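Local atomic coordinates of tryptophan--tRNA ligase (Aeropyrum pernix, PDB entry 3A04), a protein that charges tRNA(Trp) with L-tryptophan at the expense of ATP, releasing AMP and diphosphate, as a class I aminoacyl-tRNA synthetase. Residues A341-K344 / L345-F348; G81-H84 / F85-L89; V274-N277 / K278-A282; E42-F45 / L46-R49. All coordinates share one frame; numbering follows the deposited sequence.

Interaction 1: residues A341-K344 / L345-F348; sequences AWEK and LERF. With CD (cadmium ion), chain C.
Two different side-chain paths bring Glu343 and Glu346 to one cadmium ion. Glu343 puts CG beside its backbone N and bends at chi2 (-69°), which brings its carboxylate beside that of Glu346. Glu346 takes a chi1 of 149°, well short of a fully staggered torsion, and then runs straight on (chi2 -177°). The two chains lie side by side, three residues apart, with their carboxylate planes nearly perpendicular. Glu343 grips the metal with both oxygens, OE1 at 2.2 Å and OE2 at 2.6 Å, whereas Glu346 gives OE1 at 2.4 Å. Glu343 OE1 also comes within 2.9 Å of Glu346 OE2, a meeting of two acceptors that the positive ion between the acids probably makes tolerable.

Trp342 packs against Glu346, the two side chains crossing at about a right angle. Glu346 CB sits over one face of the indole, 3.8 Å from the centre of the six-membered ring, while the Trp342 NE1 hydrogen makes a weak, bent bond to Glu346 OE1 at 3.1 Å. Leu345 CD2 meets the ring at its edge, 3.8 Å from Trp342 CE3. A broad aromatic with one N-H suits this place, being apolar toward the core yet able to serve a metal-bound carboxylate.

All of this decorates one stretch of helix 334-364, whose i to i+4 backbone bonds run through it. Trp342 packs on Pro272, Ala275 and Leu279 of helix 272-280, and Arg276 makes a cation-pi contact with its indole. Ala341 rests on helix 304-313, Lys344 forms a salt bridge with Glu319, and Phe348 reaches Lys88 of helix 85-99.

Interaction 2: residues G81-H84 / F85-L89; sequences GKFH and FGHKL
His84 and His87 meet through both hydrogen bonds and ring stacking at the start of helix 85-99. Among the hydrogen bonds, the backbone N of His84 donates to His87 ND1 at 3.0 Å, nearly straight at 161° and lying in the imidazole plane. Separately, His84 ND1 accepts a weak, bent bond from Gly86 N, also 3.0 Å long, so the N-cap residue covers an amide of the first turn, and the two histidines make a capping box. The helix proper begins as Lys88 N bonds to His84 O at 2.9 Å.

The aromatic contacts build on this. With chi1 at 58°, His84 folds its ring back over the helix start, where it stacks face to face on His87, the centroids 3.8 Å apart and the planes 19° from parallel. Gly86 CA lies at the edge of the His84 ring, a place suited to a residue without a side chain. A CH-pi contact completes the cluster: His87 CB lies over one face of the Phe83 ring, 3.7 Å from its centroid and shifted toward the rim.

Lys82 N bonds to Ser259 OG of the KMSKS region. Residues 81-87 belong to the HIGH region, a signature of class I synthetases that in this family generally takes part in binding ATP.

Interaction 3: residues V274-N277 / K278-A282; sequences VARN and KLFRA
Arg276 lays its guanidinium obliquely across the ring of Phe280, one helical turn further on. Its CG stands anti to the backbone N (chi1 -175°) and the chain is extended from there to NE, which carries the flat group to the Phe280 ring until Arg276 NH2 stands 3.6 Å from Phe280 CZ. The planes are 33° apart and Arg276 CZ is 4.2 Å from the ring centroid, an off-centre cation-pi contact. The ring's own edge faces the backbone, with Phe280 CD1 3.4 Å from Arg276 O.

A lighter echo follows one residue later, where the guanidinium of Arg281 presents a face to Asn277 CB, 3.9 Å from Arg281 NH1. Lys278 lies alongside Val274, pointing the same way; its CG passes 3.3 Å from Val274 O before its ammonium leaves for a salt bridge with Asp270 and a bond to Thr265 O. Backbone bonds from Lys278 N to Val274 O through Arg281 N to Asn277 O hold the spacing.

The long cationic chains thus do two jobs, hydrophobic along their length and polar at the end. Arg276 NH2 bonds to Gln339 OE1, which probably limits its rotation, and the side chain comes within about 6 Å of a bound cadmium ion. Lying against two aromatics, Phe280 and Trp342, with N-H groups spent on polar partners such as Gln339, the guanidinium is placed as suits a cation that is only partly exposed.

Interaction 4: residues E42-F45 / L46-R49; sequences EPSF and LMRR
Ser44 and Met47 bind one another in both directions at the start of helix 45-48. Ser44 OG accepts from Met47 N at 3.2 Å, an N-cap that satisfies a first-turn amide, while Ser44 N makes a weak bond to Met47 SD at 3.6 Å. This is a capping box in which a sulfur takes the reciprocal role. Serine suits it because a short hydroxyl turned between backbone N and carbonyl carbon (chi1 72°) can bend back to the helix start. Pro43 adds an apolar touch, its CB 3.8 Å from Met47 CB.

Phe45 is covered from several directions. Leu46 lies over one face of its ring, with Leu46 CD2 3.6 Å from Phe45 CE1. Arg49 sets a guanidinium face against Phe45 CD1, its NE 3.7 Å from that atom and the two planes 51° apart. Arg48 turns at chi3 to bring its own guanidinium face over the CB of Phe45; a water bridges Arg48 NH1, at 2.7 Å, and Pro43 O, at 2.6 Å.

In the next shell, Asp317 forms salt bridges with both arginines, and Arg49 NH1 also bonds to Leu310 O and Met314 O. The short helix thereby settles among larger elements: Met47 touches Leu36 of helix 33-38, Leu46 packs on Leu89 and Gln93 of helix 85-99, and both meet Ile52 of strand 52-56.

Interactions 1 and 3 sit on neighbouring helices, 334-364 and 272-280, which touch directly; both lie toward the periphery, where acids, arginines and a metal accompany the aromatics. Interaction 2 is nearest the centre of the chain, its rings and caps serving the catalytic domain's signature motif, and it joins interaction 1 where Phe85 meets Leu345 and Phe348. Interaction 4 is intermediate, about 15 Å between its centre and that of the chain and partly buried; a second N-cap, built on serine and methionine instead of two histidines, it reaches interaction 2 but touches neither of the others. Interactions 2 and 4 open helices, interaction 1 lies within one, and interaction 3 reaches the end of its helix.

Interaction 1: residues A341-K344 / L345-F348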
loop_
_atom_site.group_PDB
_atom_site.type_symbol
_atom_site.label_atom_id
_atom_site.label_comp_id
_atom_site.label_asym_id
_atom_site.label_seq_id
_atom_site.Cartn_x
_atom_site.Cartn_y
_atom_site.Cartn_z
ATOM N N ALA A 341 -40.279 -22.435 -12.696
ATOM C CA ALA A 341 -39.079 -21.767 -12.125
ATOM C C ALA A 341 -39.499 -20.362 -11.708
ATOM O O ALA A 341 -39.118 -19.924 -10.626
ATOM C CB ALA A 341 -38.036 -21.711 -13.173
ATOM N N TRP A 342 -40.366 -19.701 -12.513
ATOM C CA TRP A 342 -40.783 -18.338 -12.163
ATOM C C TRP A 342 -41.488 -18.299 -10.845
ATOM O O TRP A 342 -41.208 -17.405 -10.009
ATOM C CB TRP A 342 -41.597 -17.609 -13.289
ATOM C CG TRP A 342 -42.271 -16.449 -12.665
ATOM C CD1 TRP A 342 -43.627 -16.347 -12.372
ATOM C CD2 TRP A 342 -41.642 -15.292 -12.068
ATOM N NE1 TRP A 342 -43.871 -15.168 -11.689
ATOM C CE2 TRP A 342 -42.680 -14.502 -11.491
ATOM C CE3 TRP A 342 -40.305 -14.822 -12.002
ATOM C CZ2 TRP A 342 -42.431 -13.270 -10.840
ATOM C CZ3 TRP A 342 -40.051 -13.578 -11.363
ATOM C CH2 TRP A 342 -41.123 -12.811 -10.792
ATOM N N GLU A 343 -42.397 -19.272 -10.577
ATOM C CA GLU A 343 -43.095 -19.236 -9.298
ATOM C C GLU A 343 -42.196 -19.404 -8.100
ATOM O O GLU A 343 -42.438 -18.836 -6.994
ATOM C CB GLU A 343 -44.266 -20.286 -9.244
ATOM C CG GLU A 343 -45.366 -19.959 -10.286
ATOM C CD GLU A 343 -46.196 -18.684 -9.993
ATOM O OE1 GLU A 343 -45.789 -17.775 -9.320
ATOM O OE2 GLU A 343 -47.304 -18.536 -10.460
ATOM N N LYS A 344 -41.134 -20.189 -8.289
ATOM C CA LYS A 344 -40.172 -20.315 -7.194
ATOM C C LYS A 344 -39.441 -18.946 -6.999
ATOM O O LYS A 344 -39.217 -18.472 -5.863
ATOM C CB LYS A 344 -39.117 -21.347 -7.608
ATOM C CG LYS A 344 -39.586 -22.756 -7.892
ATOM C CD LYS A 344 -39.881 -23.422 -6.592
ATOM C CE LYS A 344 -40.230 -24.909 -6.823
ATOM N NZ LYS A 344 -40.983 -25.404 -5.629
ATOM N N LEU A 345 -39.053 -18.349 -8.101
ATOM C CA LEU A 345 -38.301 -17.062 -8.064
ATOM C C LEU A 345 -39.165 -15.879 -7.505
ATOM O O LEU A 345 -38.741 -15.068 -6.755
ATOM C CB LEU A 345 -37.829 -16.717 -9.482
ATOM C CG LEU A 345 -37.034 -15.398 -9.678
ATOM C CD1 LEU A 345 -35.767 -15.383 -8.705
ATOM C CD2 LEU A 345 -36.600 -15.254 -11.181
ATOM N N GLU A 346 -40.448 -15.867 -7.831
ATOM C CA GLU A 346 -41.308 -14.823 -7.412
ATOM C C GLU A 346 -41.460 -14.858 -5.954
ATOM O O GLU A 346 -41.418 -13.838 -5.294
ATOM C CB GLU A 346 -42.702 -15.101 -8.040
ATOM C CG GLU A 346 -43.859 -14.599 -7.192
ATOM C CD GLU A 346 -45.200 -15.003 -7.880
ATOM O OE1 GLU A 346 -45.409 -14.544 -9.028
ATOM O OE2 GLU A 346 -45.910 -15.768 -7.205
ATOM N N ARG A 347 -41.645 -16.021 -5.380
ATOM C CA ARG A 347 -41.699 -16.128 -3.943
ATOM C C ARG A 347 -40.341 -15.766 -3.257
ATOM O O ARG A 347 -40.272 -15.071 -2.212
ATOM C CB ARG A 347 -42.023 -17.551 -3.573
ATOM C CG ARG A 347 -42.426 -17.554 -2.209
ATOM C CD ARG A 347 -43.424 -18.559 -1.997
ATOM N NE ARG A 347 -44.830 -18.247 -2.228
ATOM C CZ ARG A 347 -45.758 -19.070 -1.710
ATOM N NH1 ARG A 347 -45.325 -20.096 -0.974
ATOM N NH2 ARG A 347 -47.073 -18.910 -1.879
ATOM N N PHE A 348 -39.257 -16.270 -3.824
ATOM C CA PHE A 348 -37.931 -15.906 -3.274
ATOM C C PHE A 348 -37.735 -14.362 -3.323
ATOM O O PHE A 348 -37.407 -13.730 -2.315
ATOM C CB PHE A 348 -36.813 -16.628 -4.015
ATOM C CG PHE A 348 -35.457 -16.081 -3.635
ATOM C CD1 PHE A 348 -34.875 -16.458 -2.413
ATOM C CD2 PHE A 348 -34.870 -15.108 -4.381
ATOM C CE1 PHE A 348 -33.641 -15.843 -1.964
ATOM C CE2 PHE A 348 -33.588 -14.515 -3.934
ATOM C CZ PHE A 348 -33.048 -14.898 -2.753
HETATM CD CD CD C . -47.082 -16.016 -9.769
#

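Interaction 2: residues G81-H84 / F85-L89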
loop_
_atom_site.group_PDB
_atom_site.type_symbol
_atom_site.label_atom_id
_atom_site.label_comp_id
_atom_site.label_asym_id
_atom_site.label_seq_id
_atom_site.Cartn_x
_atom_site.Cartn_y
_atom_site.Cartn_z
ATOM N N GLY A 81 -22.151 -1.883 -9.494
ATOM C CA GLY A 81 -23.312 -2.538 -10.122
ATOM C C GLY A 81 -24.194 -3.254 -9.136
ATOM O O GLY A 81 -24.017 -3.149 -7.919
ATOM N N LYS A 82 -25.179 -4.011 -9.607
ATOM C CA LYS A 82 -26.159 -4.496 -8.653
ATOM C C LYS A 82 -25.852 -5.924 -8.237
ATOM O O LYS A 82 -25.207 -6.687 -9.010
ATOM C CB LYS A 82 -27.573 -4.397 -9.274
ATOM C CG LYS A 82 -27.981 -2.907 -9.606
ATOM C CD LYS A 82 -29.489 -2.710 -9.740
ATOM C CE LYS A 82 -29.964 -3.134 -11.092
ATOM N NZ LYS A 82 -31.285 -2.427 -11.503
ATOM N N PHE A 83 -26.351 -6.299 -7.049
ATOM C CA PHE A 83 -26.165 -7.640 -6.518
ATOM C C PHE A 83 -27.050 -8.641 -7.271
ATOM O O PHE A 83 -28.311 -8.454 -7.357
ATOM C CB PHE A 83 -26.559 -7.578 -5.040
ATOM C CG PHE A 83 -26.232 -8.809 -4.253
ATOM C CD1 PHE A 83 -27.087 -9.890 -4.258
ATOM C CD2 PHE A 83 -25.050 -8.858 -3.484
ATOM C CE1 PHE A 83 -26.827 -11.026 -3.468
ATOM C CE2 PHE A 83 -24.797 -9.935 -2.710
ATOM C CZ PHE A 83 -25.683 -11.046 -2.714
ATOM N N HIS A 84 -26.433 -9.725 -7.759
ATOM C CA HIS A 84 -27.107 -10.661 -8.630
ATOM C C HIS A 84 -26.969 -12.100 -8.127
ATOM O O HIS A 84 -26.380 -12.339 -7.046
ATOM C CB HIS A 84 -26.686 -10.438 -10.131
ATOM C CG HIS A 84 -25.210 -10.567 -10.388
ATOM N ND1 HIS A 84 -24.465 -11.648 -9.954
ATOM C CD2 HIS A 84 -24.332 -9.735 -11.014
ATOM C CE1 HIS A 84 -23.204 -11.507 -10.351
ATOM N NE2 HIS A 84 -23.108 -10.374 -11.024
ATOM N N PHE A 85 -27.528 -13.071 -8.865
ATOM C CA PHE A 85 -27.449 -14.469 -8.421
ATOM C C PHE A 85 -26.030 -15.081 -8.457
ATOM O O PHE A 85 -25.815 -16.084 -7.814
ATOM C CB PHE A 85 -28.443 -15.328 -9.268
ATOM C CG PHE A 85 -29.850 -15.269 -8.696
ATOM C CD1 PHE A 85 -30.646 -14.143 -8.848
ATOM C CD2 PHE A 85 -30.326 -16.317 -7.933
ATOM C CE1 PHE A 85 -31.972 -14.127 -8.234
ATOM C CE2 PHE A 85 -31.540 -16.301 -7.358
ATOM C CZ PHE A 85 -32.379 -15.198 -7.496
ATOM N N GLY A 86 -25.113 -14.486 -9.218
ATOM C CA GLY A 86 -23.666 -14.875 -9.124
ATOM C C GLY A 86 -23.189 -14.568 -7.692
ATOM O O GLY A 86 -22.588 -15.383 -7.027
ATOM N N HIS A 87 -23.510 -13.382 -7.197
ATOM C CA HIS A 87 -23.092 -12.991 -5.862
ATOM C C HIS A 87 -23.824 -13.852 -4.863
ATOM O O HIS A 87 -23.243 -14.291 -3.839
ATOM C CB HIS A 87 -23.369 -11.494 -5.583
ATOM C CG HIS A 87 -22.737 -10.540 -6.567
ATOM N ND1 HIS A 87 -23.473 -9.695 -7.383
ATOM C CD2 HIS A 87 -21.436 -10.302 -6.874
ATOM C CE1 HIS A 87 -22.650 -8.953 -8.115
ATOM N NE2 HIS A 87 -21.404 -9.258 -7.771
ATOM N N LYS A 88 -25.118 -14.146 -5.105
ATOM C CA LYS A 88 -25.831 -14.937 -4.124
ATOM C C LYS A 88 -25.191 -16.299 -3.875
ATOM O O LYS A 88 -25.271 -16.811 -2.735
ATOM C CB LYS A 88 -27.346 -15.117 -4.553
ATOM C CG LYS A 88 -28.127 -16.193 -3.772
ATOM C CD LYS A 88 -29.662 -16.129 -4.162
ATOM C CE LYS A 88 -30.517 -17.220 -3.458
ATOM N NZ LYS A 88 -29.887 -18.513 -3.685
ATOM N N LEU A 89 -24.677 -16.916 -4.943
ATOM C CA LEU A 89 -24.049 -18.246 -4.790
ATOM C C LEU A 89 -22.899 -18.168 -3.795
ATOM O O LEU A 89 -22.701 -19.095 -2.974
ATOM C CB LEU A 89 -23.484 -18.692 -6.143
ATOM C CG LEU A 89 -22.760 -20.037 -6.213
ATOM C CD1 LEU A 89 -23.717 -21.086 -5.788
ATOM C CD2 LEU A 89 -22.300 -20.266 -7.639
#

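Interaction 3: residues V274-N277 / K278-A282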
loop_
_atom_site.group_PDB
_atom_site.type_symbol
_atom_site.label_atom_id
_atom_site.label_comp_id
_atom_site.label_asym_id
_atom_site.label_seq_id
_atom_site.Cartn_x
_atom_site.Cartn_y
_atom_site.Cartn_z
ATOM N N VAL A 274 -40.120 -7.400 -14.018
ATOM C CA VAL A 274 -38.781 -7.360 -14.668
ATOM C C VAL A 274 -38.070 -8.722 -14.574
ATOM O O VAL A 274 -37.526 -9.209 -15.551
ATOM C CB VAL A 274 -37.855 -6.238 -13.980
ATOM C CG1 VAL A 274 -36.393 -6.269 -14.538
ATOM C CG2 VAL A 274 -38.524 -4.841 -14.120
ATOM N N ALA A 275 -38.072 -9.350 -13.390
ATOM C CA ALA A 275 -37.391 -10.656 -13.279
ATOM C C ALA A 275 -38.055 -11.706 -14.114
ATOM O O ALA A 275 -37.395 -12.592 -14.742
ATOM C CB ALA A 275 -37.394 -11.096 -11.830
ATOM N N ARG A 276 -39.404 -11.664 -14.109
ATOM C CA ARG A 276 -40.131 -12.703 -14.859
ATOM C C ARG A 276 -39.768 -12.602 -16.306
ATOM O O ARG A 276 -39.516 -13.591 -16.948
ATOM C CB ARG A 276 -41.634 -12.555 -14.693
ATOM C CG ARG A 276 -42.447 -13.660 -15.352
ATOM C CD ARG A 276 -43.915 -13.750 -14.739
ATOM N NE ARG A 276 -44.632 -14.920 -15.320
ATOM C CZ ARG A 276 -45.147 -14.917 -16.558
ATOM N NH1 ARG A 276 -44.981 -13.836 -17.327
ATOM N NH2 ARG A 276 -45.838 -15.980 -17.019
ATOM N N ASN A 277 -39.732 -11.403 -16.840
ATOM C CA ASN A 277 -39.411 -11.312 -18.238
ATOM C C ASN A 277 -38.001 -11.744 -18.571
ATOM O O ASN A 277 -37.763 -12.383 -19.577
ATOM C CB ASN A 277 -39.608 -9.868 -18.705
ATOM C CG ASN A 277 -41.089 -9.492 -18.814
ATOM O OD1 ASN A 277 -41.959 -10.362 -18.878
ATOM N ND2 ASN A 277 -41.372 -8.195 -18.791
ATOM N N LYS A 278 -37.041 -11.377 -17.721
ATOM C CA LYS A 278 -35.687 -11.885 -17.927
ATOM C C LYS A 278 -35.679 -13.391 -17.881
ATOM O O LYS A 278 -34.989 -14.049 -18.691
ATOM C CB LYS A 278 -34.745 -11.352 -16.822
ATOM C CG LYS A 278 -34.541 -9.881 -16.881
ATOM C CD LYS A 278 -33.439 -9.480 -15.816
ATOM C CE LYS A 278 -33.018 -8.019 -16.001
ATOM N NZ LYS A 278 -32.222 -7.638 -14.754
ATOM N N LEU A 279 -36.375 -13.970 -16.902
ATOM C CA LEU A 279 -36.408 -15.439 -16.866
ATOM C C LEU A 279 -37.043 -16.022 -18.146
ATOM O O LEU A 279 -36.596 -17.061 -18.701
ATOM C CB LEU A 279 -37.218 -15.936 -15.638
ATOM C CG LEU A 279 -37.160 -17.449 -15.319
ATOM C CD1 LEU A 279 -35.720 -17.901 -15.087
ATOM C CD2 LEU A 279 -37.836 -17.719 -13.972
ATOM N N PHE A 280 -38.132 -15.392 -18.604
ATOM C CA PHE A 280 -38.810 -15.958 -19.779
ATOM C C PHE A 280 -38.040 -15.808 -21.100
ATOM O O PHE A 280 -38.234 -16.571 -22.053
ATOM C CB PHE A 280 -40.266 -15.448 -19.906
ATOM C CG PHE A 280 -41.248 -16.359 -19.195
ATOM C CD1 PHE A 280 -41.380 -16.299 -17.820
ATOM C CD2 PHE A 280 -41.994 -17.290 -19.893
ATOM C CE1 PHE A 280 -42.286 -17.158 -17.100
ATOM C CE2 PHE A 280 -42.912 -18.162 -19.202
ATOM C CZ PHE A 280 -43.052 -18.066 -17.803
ATOM N N ARG A 281 -37.108 -14.883 -21.102
ATOM C CA ARG A 281 -36.205 -14.732 -22.210
ATOM C C ARG A 281 -34.972 -15.574 -22.155
ATOM O O ARG A 281 -34.176 -15.513 -23.086
ATOM C CB ARG A 281 -35.801 -13.250 -22.319
ATOM C CG ARG A 281 -36.964 -12.511 -22.923
ATOM C CD ARG A 281 -36.839 -11.033 -22.721
ATOM N NE ARG A 281 -38.147 -10.451 -22.992
ATOM C CZ ARG A 281 -38.523 -9.252 -22.548
ATOM N NH1 ARG A 281 -37.672 -8.519 -21.818
ATOM N NH2 ARG A 281 -39.742 -8.799 -22.825
ATOM N N ALA A 282 -34.764 -16.323 -21.060
ATOM C CA ALA A 282 -33.529 -17.146 -20.915
ATOM C C ALA A 282 -33.356 -18.189 -22.035
ATOM O O ALA A 282 -34.336 -18.829 -22.465
ATOM C CB ALA A 282 -33.498 -17.901 -19.557
#

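Interaction 4: residues E42-F45 / L46-R49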
loop_
_atom_site.group_PDB
_atom_site.type_symbol
_atom_site.label_atom_id
_atom_site.label_comp_id
_atom_site.label_asym_id
_atom_site.label_seq_id
_atom_site.Cartn_x
_atom_site.Cartn_y
_atom_site.Cartn_z
ATOM N N GLU A 42 -23.087 -31.592 7.860
ATOM C CA GLU A 42 -23.605 -32.308 6.687
ATOM C C GLU A 42 -23.438 -31.441 5.438
ATOM O O GLU A 42 -23.559 -30.214 5.543
ATOM C CB GLU A 42 -25.095 -32.635 6.877
ATOM C CG GLU A 42 -25.356 -33.708 7.930
ATOM C CD GLU A 42 -24.907 -35.133 7.505
ATOM O OE1 GLU A 42 -24.999 -35.508 6.301
ATOM O OE2 GLU A 42 -24.442 -35.889 8.393
ATOM N N PRO A 43 -23.142 -32.071 4.283
ATOM C CA PRO A 43 -22.884 -31.271 3.120
ATOM C C PRO A 43 -24.134 -30.424 2.786
ATOM O O PRO A 43 -25.288 -30.884 2.970
ATOM C CB PRO A 43 -22.631 -32.292 2.008
ATOM C CG PRO A 43 -22.407 -33.651 2.726
ATOM C CD PRO A 43 -23.066 -33.535 4.032
ATOM N N SER A 44 -23.879 -29.221 2.282
ATOM C CA SER A 44 -24.931 -28.333 1.727
ATOM C C SER A 44 -25.422 -28.886 0.401
ATOM O O SER A 44 -24.756 -29.753 -0.187
ATOM C CB SER A 44 -24.255 -26.979 1.475
ATOM O OG SER A 44 -23.369 -27.083 0.357
ATOM N N PHE A 45 -26.542 -28.377 -0.140
ATOM C CA PHE A 45 -26.934 -28.886 -1.437
ATOM C C PHE A 45 -25.995 -28.571 -2.537
ATOM O O PHE A 45 -25.906 -29.350 -3.493
ATOM C CB PHE A 45 -28.402 -28.531 -1.829
ATOM C CG PHE A 45 -28.596 -27.144 -2.412
ATOM C CD1 PHE A 45 -28.334 -26.886 -3.738
ATOM C CD2 PHE A 45 -29.124 -26.125 -1.639
ATOM C CE1 PHE A 45 -28.545 -25.608 -4.279
ATOM C CE2 PHE A 45 -29.342 -24.886 -2.182
ATOM C CZ PHE A 45 -29.027 -24.632 -3.507
ATOM N N LEU A 46 -25.260 -27.443 -2.463
ATOM C CA LEU A 46 -24.308 -27.183 -3.541
ATOM C C LEU A 46 -23.195 -28.260 -3.531
ATOM O O LEU A 46 -22.584 -28.554 -4.571
ATOM C CB LEU A 46 -23.647 -25.767 -3.339
ATOM C CG LEU A 46 -24.662 -24.598 -3.424
ATOM C CD1 LEU A 46 -23.935 -23.286 -2.970
ATOM C CD2 LEU A 46 -25.169 -24.460 -4.916
ATOM N N MET A 47 -22.838 -28.714 -2.343
ATOM C CA MET A 47 -21.801 -29.799 -2.237
ATOM C C MET A 47 -22.413 -31.093 -2.803
ATOM O O MET A 47 -21.846 -31.695 -3.701
ATOM C CB MET A 47 -21.332 -30.035 -0.789
ATOM C CG MET A 47 -20.370 -28.909 -0.272
ATOM S SD MET A 47 -20.392 -28.939 1.476
ATOM C CE MET A 47 -19.501 -27.408 1.869
ATOM N N ARG A 48 -23.606 -31.452 -2.327
ATOM C CA ARG A 48 -24.247 -32.670 -2.878
ATOM C C ARG A 48 -24.332 -32.671 -4.387
ATOM O O ARG A 48 -24.136 -33.736 -5.007
ATOM C CB ARG A 48 -25.639 -32.811 -2.407
ATOM C CG ARG A 48 -25.782 -33.163 -0.998
ATOM C CD ARG A 48 -27.120 -33.928 -0.900
ATOM N NE ARG A 48 -28.250 -33.055 -1.209
ATOM C CZ ARG A 48 -28.690 -32.060 -0.417
ATOM N NH1 ARG A 48 -28.053 -31.774 0.711
ATOM N NH2 ARG A 48 -29.756 -31.314 -0.782
ATOM N N ARG A 49 -24.653 -31.512 -4.990
ATOM C CA ARG A 49 -24.837 -31.459 -6.446
ATOM C C ARG A 49 -23.570 -31.335 -7.234
ATOM O O ARG A 49 -23.590 -31.265 -8.493
ATOM C CB ARG A 49 -25.837 -30.368 -6.811
ATOM C CG ARG A 49 -27.220 -30.702 -6.303
ATOM C CD ARG A 49 -28.164 -29.484 -6.421
ATOM N NE ARG A 49 -29.387 -29.795 -5.711
ATOM C CZ ARG A 49 -30.522 -29.106 -5.769
ATOM N NH1 ARG A 49 -30.653 -28.007 -6.544
ATOM N NH2 ARG A 49 -31.552 -29.548 -5.041
HETATM O O HOH W 1 -26.600 -33.131 2.477
#